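Local coordinates for protein archaeal actin homolog (Thermoplasma acidophilum, PDB 2FSJ) that polymerizes in the presence of nucleoside triphosphates, optimally ATP, into bundles of helical filaments as an archaeal relative of actin, at residues D92-S97 / D134-A139; Y191-D196 / T298-V303; P64-D69 / T152-E157; D32-G37 / L330-A335; S199-V204 / S221-V226. All coordinates share one frame; numbering follows the deposited sequence.

Contact 1. Residues D92-S97 / D134-A139; sequences DGRLAS and DLEVKA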
# COMPACT_ATOMS: atom_id res chain seq x y z
N ASP A 92 -2.00 -4.84 4.69
CA ASP A 92 -2.38 -4.56 3.28
C ASP A 92 -3.55 -5.46 2.78
O ASP A 92 -3.69 -6.65 3.16
CB ASP A 92 -1.19 -4.83 2.33
CG ASP A 92 0.00 -3.93 2.56
OD1 ASP A 92 -0.15 -2.77 2.96
OD2 ASP A 92 1.16 -4.31 2.29
N GLY A 93 -4.36 -4.90 1.89
CA GLY A 93 -5.41 -5.66 1.22
C GLY A 93 -6.44 -6.34 2.11
O GLY A 93 -6.95 -7.42 1.74
N ARG A 94 -6.79 -5.73 3.25
CA ARG A 94 -7.80 -6.28 4.15
C ARG A 94 -9.15 -5.64 3.89
O ARG A 94 -9.70 -4.93 4.74
CB ARG A 94 -7.42 -6.07 5.62
CG ARG A 94 -6.06 -6.70 5.98
CD ARG A 94 -6.05 -8.21 5.92
NE ARG A 94 -7.07 -8.78 6.80
CZ ARG A 94 -6.90 -9.08 8.10
NH1 ARG A 94 -5.72 -8.90 8.72
NH2 ARG A 94 -7.93 -9.59 8.78
N LEU A 95 -9.66 -5.89 2.69
CA LEU A 95 -10.82 -5.16 2.20
C LEU A 95 -12.13 -5.52 2.91
O LEU A 95 -13.05 -4.71 2.90
CB LEU A 95 -10.99 -5.39 0.70
CG LEU A 95 -9.93 -4.96 -0.31
CD1 LEU A 95 -10.44 -5.26 -1.75
CD2 LEU A 95 -9.59 -3.52 -0.21
N ALA A 96 -12.19 -6.69 3.55
CA ALA A 96 -13.39 -7.08 4.31
C ALA A 96 -13.40 -6.60 5.74
O ALA A 96 -14.38 -6.81 6.44
CB ALA A 96 -13.53 -8.60 4.27
N SER A 97 -12.32 -5.99 6.20
CA SER A 97 -12.16 -5.61 7.58
C SER A 97 -12.95 -4.36 7.93
O SER A 97 -13.27 -3.51 7.06
CB SER A 97 -10.66 -5.41 7.93
OG SER A 97 -10.08 -4.33 7.22
N ASP A 134 -6.88 -16.44 -1.32
CA ASP A 134 -8.25 -17.00 -1.46
C ASP A 134 -9.19 -16.62 -0.31
O ASP A 134 -10.35 -16.25 -0.56
CB ASP A 134 -8.18 -18.51 -1.59
CG ASP A 134 -7.48 -18.94 -2.80
OD1 ASP A 134 -7.79 -18.42 -3.90
OD2 ASP A 134 -6.56 -19.79 -2.76
N LEU A 135 -8.71 -16.70 0.94
CA LEU A 135 -9.49 -16.27 2.12
C LEU A 135 -9.95 -14.80 2.05
O LEU A 135 -11.12 -14.50 2.26
CB LEU A 135 -8.70 -16.44 3.45
CG LEU A 135 -8.61 -17.80 4.16
CD1 LEU A 135 -7.65 -17.70 5.35
CD2 LEU A 135 -9.98 -18.32 4.64
N GLU A 136 -9.00 -13.90 1.82
CA GLU A 136 -9.30 -12.46 1.77
C GLU A 136 -10.16 -12.13 0.54
O GLU A 136 -10.97 -11.22 0.61
CB GLU A 136 -8.03 -11.62 1.76
CG GLU A 136 -7.26 -11.63 3.04
CD GLU A 136 -8.00 -10.97 4.19
OE1 GLU A 136 -8.85 -10.11 3.95
OE2 GLU A 136 -7.71 -11.34 5.32
N VAL A 137 -9.96 -12.82 -0.58
CA VAL A 137 -10.81 -12.57 -1.76
C VAL A 137 -12.27 -12.96 -1.45
O VAL A 137 -13.19 -12.16 -1.68
CB VAL A 137 -10.32 -13.26 -3.05
CG1 VAL A 137 -11.37 -13.19 -4.15
CG2 VAL A 137 -9.03 -12.65 -3.57
N LYS A 138 -12.47 -14.15 -0.87
CA LYS A 138 -13.80 -14.61 -0.49
C LYS A 138 -14.46 -13.60 0.48
O LYS A 138 -15.60 -13.15 0.23
CB LYS A 138 -13.72 -16.00 0.15
CG LYS A 138 -15.07 -16.53 0.68
CD LYS A 138 -14.95 -17.90 1.32
CE LYS A 138 -16.36 -18.51 1.63
NZ LYS A 138 -16.95 -17.92 2.81
N ALA A 139 -13.74 -13.20 1.53
CA ALA A 139 -14.25 -12.24 2.52
C ALA A 139 -14.64 -10.89 1.89
O ALA A 139 -15.66 -10.30 2.27
CB ALA A 139 -13.27 -12.03 3.66
O HOH W 1 -10.14 -8.42 5.51
O HOH W 2 -10.13 -11.47 7.00
O HOH W 3 -10.49 -8.89 2.33
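A96 and A139 meet at the tight end of this contact. Their methyl carbons, A96 CB and A139 CB, stand 3.5 Å apart, closer than two carbons usually rest, and A96 CB also lies 3.4 Å from the backbone O of A139. Alanine suits both places, since a single methyl on each side already fills the space between loop and helix. A type I turn from R94 to S97 presents A96 in this way; R94 O takes the S97 backbone N-H and also the hydroxyl, with S97 OG donating to R94 O at 2.6 Å. The contact thus fastens the loop between strand 74-77 and helix 101-111 to helix 133-144 within the actin-like N-terminal domain, while L95 faces M168 and S126 of the domain's large sheet. The other, wetter part of the contact is polar. The R94 chain bends at chi2 (-67°) and again at chi3, which sets NE 3.0 Å from E136 OE2 in a salt bridge. Guanidinium and carboxylate planes stand 62° apart, so this is a grip by one nitrogen rather than a two-pronged pairing: R94 NH2 stays 3.9 Å from E136 OE2. A leucine in place of R94 would probably leave the E136 carboxylate without its charged mate and more dependent on water. Water already binds both of its oxygens: water 3 donates to E136 OE1 at 2.6 Å and to E136 O while accepting from A96 N at 3.0 Å, water 1 also donates to OE1, and water 2 donates to OE2.

Contact 2. Residues Y191-D196 / T298-V303; sequences YGVVID and TSLIPV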
# COMPACT_ATOMS: atom_id res chain seq x y z
N TYR A 191 12.39 -15.62 -13.78
CA TYR A 191 11.50 -15.15 -12.73
C TYR A 191 11.64 -13.63 -12.55
O TYR A 191 12.71 -13.06 -12.75
CB TYR A 191 11.81 -15.84 -11.37
CG TYR A 191 11.51 -17.33 -11.28
CD1 TYR A 191 10.58 -17.93 -12.11
CD2 TYR A 191 12.17 -18.14 -10.38
CE1 TYR A 191 10.30 -19.26 -12.04
CE2 TYR A 191 11.87 -19.52 -10.29
CZ TYR A 191 10.95 -20.06 -11.13
OH TYR A 191 10.60 -21.38 -11.10
N GLY A 192 10.52 -12.99 -12.24
CA GLY A 192 10.48 -11.63 -11.70
C GLY A 192 10.30 -11.77 -10.19
O GLY A 192 9.49 -12.54 -9.73
N VAL A 193 11.01 -10.97 -9.43
CA VAL A 193 10.84 -10.92 -8.00
C VAL A 193 10.47 -9.50 -7.60
O VAL A 193 11.25 -8.54 -7.76
CB VAL A 193 12.12 -11.44 -7.22
CG1 VAL A 193 11.85 -11.39 -5.70
CG2 VAL A 193 12.47 -12.84 -7.62
N VAL A 194 9.25 -9.36 -7.08
CA VAL A 194 8.73 -8.07 -6.65
C VAL A 194 8.88 -7.98 -5.14
O VAL A 194 8.35 -8.83 -4.43
CB VAL A 194 7.22 -7.91 -7.01
CG1 VAL A 194 6.70 -6.56 -6.51
CG2 VAL A 194 7.03 -8.01 -8.58
N ILE A 195 9.62 -6.98 -4.67
CA ILE A 195 9.96 -6.81 -3.26
C ILE A 195 9.28 -5.52 -2.78
O ILE A 195 9.67 -4.40 -3.16
CB ILE A 195 11.48 -6.74 -3.09
CG1 ILE A 195 12.15 -8.02 -3.64
CG2 ILE A 195 11.84 -6.54 -1.61
CD1 ILE A 195 13.64 -7.87 -3.88
N ASP A 196 8.20 -5.66 -2.02
CA ASP A 196 7.35 -4.52 -1.61
C ASP A 196 7.61 -4.21 -0.15
O ASP A 196 7.15 -4.91 0.72
CB ASP A 196 5.92 -4.95 -1.82
CG ASP A 196 4.93 -3.82 -1.69
OD1 ASP A 196 5.26 -2.74 -1.16
OD2 ASP A 196 3.76 -3.98 -2.11
N THR A 298 15.59 -12.94 -13.52
CA THR A 298 16.01 -11.95 -14.54
C THR A 298 15.56 -10.52 -14.27
O THR A 298 16.04 -9.63 -14.90
CB THR A 298 15.48 -12.37 -15.92
OG1 THR A 298 14.05 -12.55 -15.86
CG2 THR A 298 16.01 -13.75 -16.32
N SER A 299 14.60 -10.31 -13.37
CA SER A 299 14.19 -8.97 -13.00
C SER A 299 13.89 -8.90 -11.52
O SER A 299 13.15 -9.76 -11.02
CB SER A 299 12.94 -8.51 -13.77
OG SER A 299 12.94 -8.87 -15.12
N LEU A 300 14.49 -7.93 -10.84
CA LEU A 300 14.25 -7.61 -9.42
C LEU A 300 13.52 -6.28 -9.39
O LEU A 300 14.03 -5.29 -9.94
CB LEU A 300 15.56 -7.45 -8.65
CG LEU A 300 16.32 -8.66 -8.12
CD1 LEU A 300 17.71 -8.24 -7.59
CD2 LEU A 300 15.56 -9.44 -7.05
N ILE A 301 12.36 -6.22 -8.73
CA ILE A 301 11.46 -5.09 -8.84
C ILE A 301 11.08 -4.55 -7.46
O ILE A 301 10.15 -5.04 -6.81
CB ILE A 301 10.22 -5.48 -9.68
CG1 ILE A 301 10.63 -6.07 -11.04
CG2 ILE A 301 9.29 -4.28 -9.85
CD1 ILE A 301 9.55 -6.90 -11.72
N PRO A 302 11.84 -3.59 -6.97
CA PRO A 302 11.51 -3.00 -5.67
C PRO A 302 10.36 -2.01 -5.79
O PRO A 302 10.41 -1.10 -6.63
CB PRO A 302 12.80 -2.33 -5.26
CG PRO A 302 13.86 -2.91 -6.25
CD PRO A 302 13.12 -3.10 -7.50
N VAL A 303 9.35 -2.21 -4.96
CA VAL A 303 8.17 -1.36 -4.92
C VAL A 303 7.85 -1.03 -3.47
O VAL A 303 8.58 -1.40 -2.57
CB VAL A 303 6.94 -1.98 -5.62
CG1 VAL A 303 7.16 -2.18 -7.17
CG2 VAL A 303 6.47 -3.25 -4.96
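V303 has CG1 anti to its carbonyl carbon (chi1 -64°), which leaves CG2 between the backbone N and that carbon, and D196 carries CG anti to its own N (chi1 -170°); these torsions set V303 CG2 3.6 Å from D196 CB. The two residues end a parallel strand pair in the four-stranded sheet of the C-terminal actin-like domain, where strand 297-303 is an outer strand and strand 191-197 its neighbour. V303 CG2 also meets V194 CG1 at 3.7 Å, so the beta-branched side chains of V194, I301 and V303 make an apolar face that the D196 carboxylate ends. On the other face L300 CD2 fits between V193 CB and I195 CD1, 4.0 Å from each. D196 lies about 7 Å, side chain to side chain, from K34 of the ATP site, and its OD2 bonds to a glycerol and weakly to Q171. With an alanine here, both would probably lose that acceptor, and V303 CG2 the carboxyl carbon packed beside it. P302 suits its place because its nitrogen points away from strand 191-197, costing no bond to it. I195 O accepts from the next residue instead: V303 N donates to I195 O at 2.9 Å with an N-H...O angle of 174°.

Contact 3. Residues P64-D69 / T152-E157; sequences PVLSTD and TGPEGE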
# COMPACT_ATOMS: atom_id res chain seq x y z
N PRO A 64 -13.31 17.27 4.96
CA PRO A 64 -14.61 16.61 4.77
C PRO A 64 -14.93 15.69 5.94
O PRO A 64 -14.03 15.07 6.51
CB PRO A 64 -14.42 15.79 3.51
CG PRO A 64 -12.97 15.56 3.41
CD PRO A 64 -12.27 16.69 4.10
N VAL A 65 -16.20 15.63 6.28
CA VAL A 65 -16.70 14.67 7.25
C VAL A 65 -17.64 13.74 6.49
O VAL A 65 -18.51 14.22 5.79
CB VAL A 65 -17.46 15.35 8.40
CG1 VAL A 65 -17.98 14.31 9.37
CG2 VAL A 65 -16.53 16.37 9.13
N LEU A 66 -17.43 12.43 6.60
CA LEU A 66 -18.24 11.45 5.91
C LEU A 66 -18.97 10.51 6.86
O LEU A 66 -18.61 10.38 8.02
CB LEU A 66 -17.41 10.60 4.92
CG LEU A 66 -16.61 11.30 3.82
CD1 LEU A 66 -15.91 10.25 2.91
CD2 LEU A 66 -17.41 12.32 2.98
N SER A 67 -20.01 9.86 6.31
CA SER A 67 -20.76 8.79 6.97
C SER A 67 -21.22 7.79 5.95
O SER A 67 -21.50 8.15 4.80
CB SER A 67 -22.01 9.36 7.66
OG SER A 67 -22.71 8.35 8.35
N THR A 68 -21.26 6.51 6.34
CA THR A 68 -21.87 5.49 5.48
C THR A 68 -23.23 5.05 6.01
O THR A 68 -23.83 4.21 5.42
CB THR A 68 -20.99 4.23 5.36
OG1 THR A 68 -20.78 3.62 6.66
CG2 THR A 68 -19.60 4.62 4.86
N ASP A 69 -23.68 5.63 7.13
CA ASP A 69 -24.96 5.22 7.75
C ASP A 69 -25.87 6.41 8.05
O ASP A 69 -26.55 6.44 9.07
CB ASP A 69 -24.73 4.39 9.00
CG ASP A 69 -23.86 5.07 10.03
OD1 ASP A 69 -23.64 6.30 9.96
OD2 ASP A 69 -23.36 4.43 10.97
N THR A 152 -22.56 9.85 2.85
CA THR A 152 -22.94 11.23 3.12
C THR A 152 -21.74 12.10 3.47
O THR A 152 -20.85 11.68 4.23
CB THR A 152 -23.98 11.29 4.25
OG1 THR A 152 -25.07 10.43 3.94
CG2 THR A 152 -24.59 12.71 4.39
N GLY A 153 -21.72 13.31 2.93
CA GLY A 153 -20.58 14.19 3.08
C GLY A 153 -20.95 15.65 3.33
O GLY A 153 -22.06 15.94 3.79
N PRO A 154 -20.01 16.55 3.04
CA PRO A 154 -20.21 17.99 3.26
C PRO A 154 -21.54 18.49 2.69
O PRO A 154 -21.95 18.10 1.60
CB PRO A 154 -19.01 18.62 2.54
CG PRO A 154 -17.90 17.56 2.72
CD PRO A 154 -18.65 16.26 2.54
N GLU A 155 -22.21 19.34 3.47
CA GLU A 155 -23.49 19.94 3.10
C GLU A 155 -24.58 18.88 3.01
O GLU A 155 -25.59 19.06 2.34
CB GLU A 155 -23.36 20.67 1.76
N GLY A 156 -24.35 17.74 3.66
CA GLY A 156 -25.26 16.62 3.53
C GLY A 156 -25.44 15.98 2.16
O GLY A 156 -26.39 15.24 1.99
N GLU A 157 -24.55 16.23 1.19
CA GLU A 157 -24.63 15.57 -0.11
C GLU A 157 -24.49 14.05 0.07
O GLU A 157 -23.67 13.61 0.84
CB GLU A 157 -23.49 16.01 -1.02
CG GLU A 157 -23.54 15.40 -2.42
CD GLU A 157 -22.29 15.69 -3.26
OE1 GLU A 157 -21.40 16.41 -2.77
OE2 GLU A 157 -22.19 15.13 -4.36
O HOH W 4 -24.68 7.72 4.48
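L66 lays its CD2 methyl over the backbone of G153, with L66 CD2 3.7 Å from G153 CA; its CG lies beside its own backbone N (chi1 -57°), which turns the branch to that side. Glycine fits beneath it because a CB at this position would fall 3.1 Å from L66 CD2 and would strike the P154 ring. P154 carries the apolar overlap onward: P154 CG rests 4.0 Å from P64 CB, one proline ring against another. Proline suits both places, offering a compact, rigid ring of carbons in irregular chain. Beyond L66 the contact turns polar, and S67 and T152 form a single antiparallel bridge of the hydrogen-bonded kind, T152 N donating to S67 O at 2.8 Å and S67 N to T152 O at 2.9 Å. The bridge is notable for what it joins. L66 is tied by its backbone to strand 74-77 and T152 ends strand 147-152, the two outermost strands of the seven-stranded sheet, and W109 of helix 101-111 touches both L66 and P154. S67 OG accepts from D69 N in an ST turn and is also bonded to T73 and G71. Water 4 donates to S67 O and lies 2.8 Å from T152 OG1. Two reciprocal backbone bonds fix the register at one end, then, while the proline and leucine carbons, which have no such directional demand, cover the other.

Contact 4. Residues D32-G37 / L330-A335; sequences DTKVIG and LQFANA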
# COMPACT_ATOMS: atom_id res chain seq x y z
N ASP A 32 -1.06 3.71 3.08
CA ASP A 32 -1.77 4.67 2.23
C ASP A 32 -2.78 3.92 1.40
O ASP A 32 -2.53 2.75 1.08
CB ASP A 32 -0.85 5.40 1.25
CG ASP A 32 0.11 6.35 1.97
OD1 ASP A 32 -0.35 7.38 2.53
OD2 ASP A 32 1.33 6.08 2.08
N THR A 33 -3.89 4.60 1.05
CA THR A 33 -4.92 4.08 0.16
C THR A 33 -4.73 4.82 -1.16
O THR A 33 -4.63 6.05 -1.19
CB THR A 33 -6.32 4.35 0.82
OG1 THR A 33 -6.43 3.52 2.00
CG2 THR A 33 -7.50 4.01 -0.07
N LYS A 34 -4.68 4.07 -2.25
CA LYS A 34 -4.51 4.56 -3.60
C LYS A 34 -5.72 4.22 -4.41
O LYS A 34 -6.23 3.10 -4.31
CB LYS A 34 -3.32 3.83 -4.24
CG LYS A 34 -1.93 4.29 -3.79
CD LYS A 34 -1.48 3.83 -2.44
CE LYS A 34 -1.36 2.34 -2.35
NZ LYS A 34 -0.78 1.88 -1.03
N VAL A 35 -6.09 5.14 -5.28
CA VAL A 35 -7.20 4.99 -6.21
C VAL A 35 -6.76 5.43 -7.62
O VAL A 35 -6.10 6.49 -7.80
CB VAL A 35 -8.45 5.89 -5.74
CG1 VAL A 35 -9.73 5.48 -6.43
CG2 VAL A 35 -8.58 5.89 -4.25
N ILE A 36 -7.10 4.62 -8.62
CA ILE A 36 -6.93 4.98 -10.02
C ILE A 36 -8.34 5.21 -10.54
O ILE A 36 -9.15 4.28 -10.64
CB ILE A 36 -6.24 3.87 -10.85
CG1 ILE A 36 -4.96 3.36 -10.16
CG2 ILE A 36 -5.91 4.39 -12.30
CD1 ILE A 36 -3.91 4.37 -9.92
N GLY A 37 -8.66 6.45 -10.83
CA GLY A 37 -9.98 6.77 -11.35
C GLY A 37 -10.09 6.79 -12.86
O GLY A 37 -9.41 6.08 -13.59
N LEU A 330 5.89 4.27 -8.01
CA LEU A 330 6.19 3.28 -6.96
C LEU A 330 5.04 2.89 -6.02
O LEU A 330 4.95 1.75 -5.55
CB LEU A 330 7.28 3.76 -5.98
CG LEU A 330 8.77 3.48 -6.21
CD1 LEU A 330 9.59 4.19 -5.12
CD2 LEU A 330 9.08 2.02 -6.28
N GLN A 331 4.27 3.91 -5.63
CA GLN A 331 3.19 3.74 -4.69
C GLN A 331 1.95 3.25 -5.40
O GLN A 331 1.05 2.75 -4.78
CB GLN A 331 2.91 5.07 -3.95
CG GLN A 331 4.09 5.44 -3.01
CD GLN A 331 3.78 5.59 -1.50
OE1 GLN A 331 4.41 6.42 -0.84
NE2 GLN A 331 2.88 4.77 -0.96
N PHE A 332 1.93 3.38 -6.71
CA PHE A 332 0.75 3.10 -7.49
C PHE A 332 0.80 1.85 -8.35
O PHE A 332 -0.21 1.49 -8.97
CB PHE A 332 0.48 4.29 -8.41
CG PHE A 332 -0.08 5.49 -7.68
CD1 PHE A 332 -1.42 5.53 -7.30
CD2 PHE A 332 0.74 6.58 -7.40
CE1 PHE A 332 -1.92 6.63 -6.62
CE2 PHE A 332 0.21 7.71 -6.74
CZ PHE A 332 -1.11 7.70 -6.34
N ALA A 333 1.95 1.22 -8.42
CA ALA A 333 2.14 0.18 -9.43
C ALA A 333 1.12 -0.93 -9.30
O ALA A 333 0.55 -1.42 -10.32
CB ALA A 333 3.59 -0.37 -9.40
N ASN A 334 0.86 -1.40 -8.07
CA ASN A 334 -0.16 -2.45 -7.89
C ASN A 334 -1.52 -1.97 -8.31
O ASN A 334 -2.25 -2.67 -9.02
CB ASN A 334 -0.19 -2.98 -6.44
CG ASN A 334 0.91 -4.02 -6.17
OD1 ASN A 334 1.66 -3.93 -5.16
ND2 ASN A 334 0.96 -5.03 -7.00
N ALA A 335 -1.90 -0.79 -7.83
CA ALA A 335 -3.24 -0.23 -8.14
C ALA A 335 -3.46 -0.09 -9.64
O ALA A 335 -4.55 -0.36 -10.13
CB ALA A 335 -3.44 1.07 -7.48
O HOH W 5 2.28 3.76 1.75
O HOH W 6 1.84 2.48 -1.70
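D32 reaches Q331 through water: water 5 donates to D32 OD2 and accepts from Q331 NE2, the two side chains making no direct hydrogen bond. D32 opens strand 32-36, which pairs with strand 22-28 in the hairpin that, in actin-like ATPases, supplies the first phosphate-binding loop; D32, T33, K34 and Q331 all belong to the ATP site. Alternate residues look toward 330-335, so T33 turns instead to L103 of helix 101-111. K34 comes next, bent at chi2 (76°) and chi3, and the bends curl its chain beside the Q331 carbonyl, with K34 CE 3.4 Å from Q331 O. The long aliphatic part of a lysine suits this place: K34 CG packs 3.7 Å from F332 CE1, while K34 NZ donates to D32 O at 2.9 Å, to a glycerol and to water 6. That water in turn accepts from Q331 NE2 at 2.6 Å and donates to Q331 O. V35 points away from 330-335, and its side chain touches A107 of helix 101-111. I36 closes the walk with a branched chain against helix 333-343, where the small A335 lets the strand come close. I36 CD1 touches F332 CD1 at 3.8 Å, and I36 CG1 lies 3.8 Å from A335 CB.

Contact 5. Residues S199-V204 / S221-V226; sequences SRTTDV and SLQIGV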
# COMPACT_ATOMS: atom_id res chain seq x y z
N SER A 199 5.51 -0.45 5.70
CA SER A 199 5.80 -0.03 7.07
C SER A 199 6.02 -1.21 8.01
O SER A 199 6.99 -1.25 8.77
CB SER A 199 4.67 0.87 7.58
OG SER A 199 5.09 1.57 8.75
N ARG A 200 5.14 -2.20 7.95
CA ARG A 200 5.18 -3.33 8.87
C ARG A 200 5.62 -4.67 8.28
O ARG A 200 6.12 -5.54 9.00
CB ARG A 200 3.78 -3.47 9.50
CG ARG A 200 3.61 -2.52 10.68
CD ARG A 200 2.21 -2.50 11.22
NE ARG A 200 1.91 -3.55 12.19
CZ ARG A 200 2.23 -3.52 13.48
NH1 ARG A 200 2.93 -2.51 13.99
NH2 ARG A 200 1.87 -4.52 14.26
N THR A 201 5.41 -4.85 6.98
CA THR A 201 5.79 -6.10 6.32
C THR A 201 6.51 -5.82 5.02
O THR A 201 6.37 -4.74 4.42
CB THR A 201 4.54 -6.97 5.98
OG1 THR A 201 3.73 -6.27 5.02
CG2 THR A 201 3.66 -7.12 7.15
N THR A 202 7.25 -6.83 4.58
CA THR A 202 7.83 -6.88 3.26
C THR A 202 7.28 -8.11 2.48
O THR A 202 7.51 -9.26 2.82
CB THR A 202 9.38 -6.89 3.35
OG1 THR A 202 9.83 -5.67 3.96
CG2 THR A 202 10.01 -6.90 1.90
N ASP A 203 6.53 -7.82 1.42
CA ASP A 203 5.81 -8.82 0.63
C ASP A 203 6.69 -9.11 -0.57
O ASP A 203 7.02 -8.20 -1.38
CB ASP A 203 4.48 -8.22 0.21
CG ASP A 203 3.52 -9.23 -0.33
OD1 ASP A 203 2.82 -9.85 0.51
OD2 ASP A 203 3.42 -9.47 -1.57
N VAL A 204 7.05 -10.38 -0.72
CA VAL A 204 7.91 -10.82 -1.81
C VAL A 204 7.08 -11.74 -2.68
O VAL A 204 6.62 -12.81 -2.23
CB VAL A 204 9.14 -11.53 -1.31
CG1 VAL A 204 10.03 -12.05 -2.49
CG2 VAL A 204 9.91 -10.59 -0.31
N SER A 221 5.99 -13.50 2.98
CA SER A 221 5.79 -12.19 3.63
C SER A 221 6.71 -12.16 4.81
O SER A 221 6.65 -13.08 5.63
CB SER A 221 4.35 -12.02 4.13
OG SER A 221 4.18 -10.73 4.77
N LEU A 222 7.60 -11.16 4.85
CA LEU A 222 8.55 -11.02 5.94
C LEU A 222 7.97 -10.01 6.93
O LEU A 222 7.48 -8.96 6.55
CB LEU A 222 9.89 -10.53 5.41
CG LEU A 222 10.61 -11.39 4.38
CD1 LEU A 222 11.85 -10.66 3.84
CD2 LEU A 222 10.95 -12.76 4.96
N GLN A 223 8.02 -10.31 8.21
CA GLN A 223 7.43 -9.40 9.20
C GLN A 223 8.44 -8.32 9.63
O GLN A 223 8.83 -8.23 10.82
CB GLN A 223 6.84 -10.20 10.38
CG GLN A 223 5.76 -11.28 9.92
CD GLN A 223 4.52 -10.67 9.27
OE1 GLN A 223 3.91 -9.77 9.83
NE2 GLN A 223 4.14 -11.18 8.05
N ILE A 224 8.85 -7.51 8.66
CA ILE A 224 9.83 -6.43 8.87
C ILE A 224 9.57 -5.40 7.80
O ILE A 224 9.17 -5.77 6.66
CB ILE A 224 11.31 -6.97 8.85
CG1 ILE A 224 12.26 -5.94 9.49
CG2 ILE A 224 11.78 -7.32 7.44
CD1 ILE A 224 13.77 -6.39 9.59
N GLY A 225 9.72 -4.13 8.14
CA GLY A 225 9.54 -3.04 7.20
C GLY A 225 10.11 -1.72 7.74
O GLY A 225 10.81 -1.71 8.75
N VAL A 226 9.73 -0.62 7.12
CA VAL A 226 10.25 0.69 7.47
C VAL A 226 9.95 1.04 8.94
O VAL A 226 10.68 1.77 9.50
CB VAL A 226 9.72 1.80 6.56
CG1 VAL A 226 10.36 3.17 6.95
CG2 VAL A 226 10.00 1.49 5.08
O HOH W 7 4.62 -6.92 10.81
O HOH W 8 2.37 -9.30 3.31
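T202 can be followed outward from its CB, which sits 3.5 Å from I224 O and beside the CB of L222. One branch, OG1, lies next to the backbone N (chi1 -62°) and donates to the same carbonyl, T202 OG1 to I224 O at 2.8 Å, with the hydroxyl tilted 31° from the carbonyl plane. The other branch, CG2, is anti to N and turns to I195 of strand 191-197. Threonine thus serves two neighbours at once, a polar arm for a carbonyl beyond the strand's end and a methyl for the neighbouring strand. The backbone of T202 is gripped as well: T202 N donates to L222 O at 2.9 Å and L222 N to T202 O at 2.8 Å, both bonds nearly straight. These bonds belong to the beta hairpin of strands 202-208 and 213-222, at the end where S199 of the ATP site approaches V226 and where S199 and R200 both touch Y30. Past L222 the chain turns sharply at Q223, the centre of an inverse gamma turn. T201 and Q223 lie side by side, T201 CG2 3.8 Å from Q223 OE1, and water 7 donates to both R200 O and Q223 OE1, as befits an exposed glutamine. At G225 a CB would fall 2.7 Å from S199 O, a clash that glycine avoids. At the other end water 8 donates to D203 OD1 and lies 2.7 Å from S221 OG.

Overall arrangement
Contact 4 is the one nearest the middle of the chain, and it brings ATP-site residues D32 and K34 up to Q331. Contact 5 contributes S199 to the same site, its centre about 18 Å from that of contact 4. Contacts 2 and 5 share one sheet, their centres about 14 Å apart, with D196 N probably bonded to D203 O at 2.9 Å. Contact 2 also touches contact 4, where L330 CD2 lies 3.4 Å from P302 O. Contact 1, in the N-terminal domain, meets contact 5 across the domains, D92 OD2 lying 4.2 Å from T201 OG1. Contact 3 is far out on that domain, its centre about 41 Å from that of contact 2.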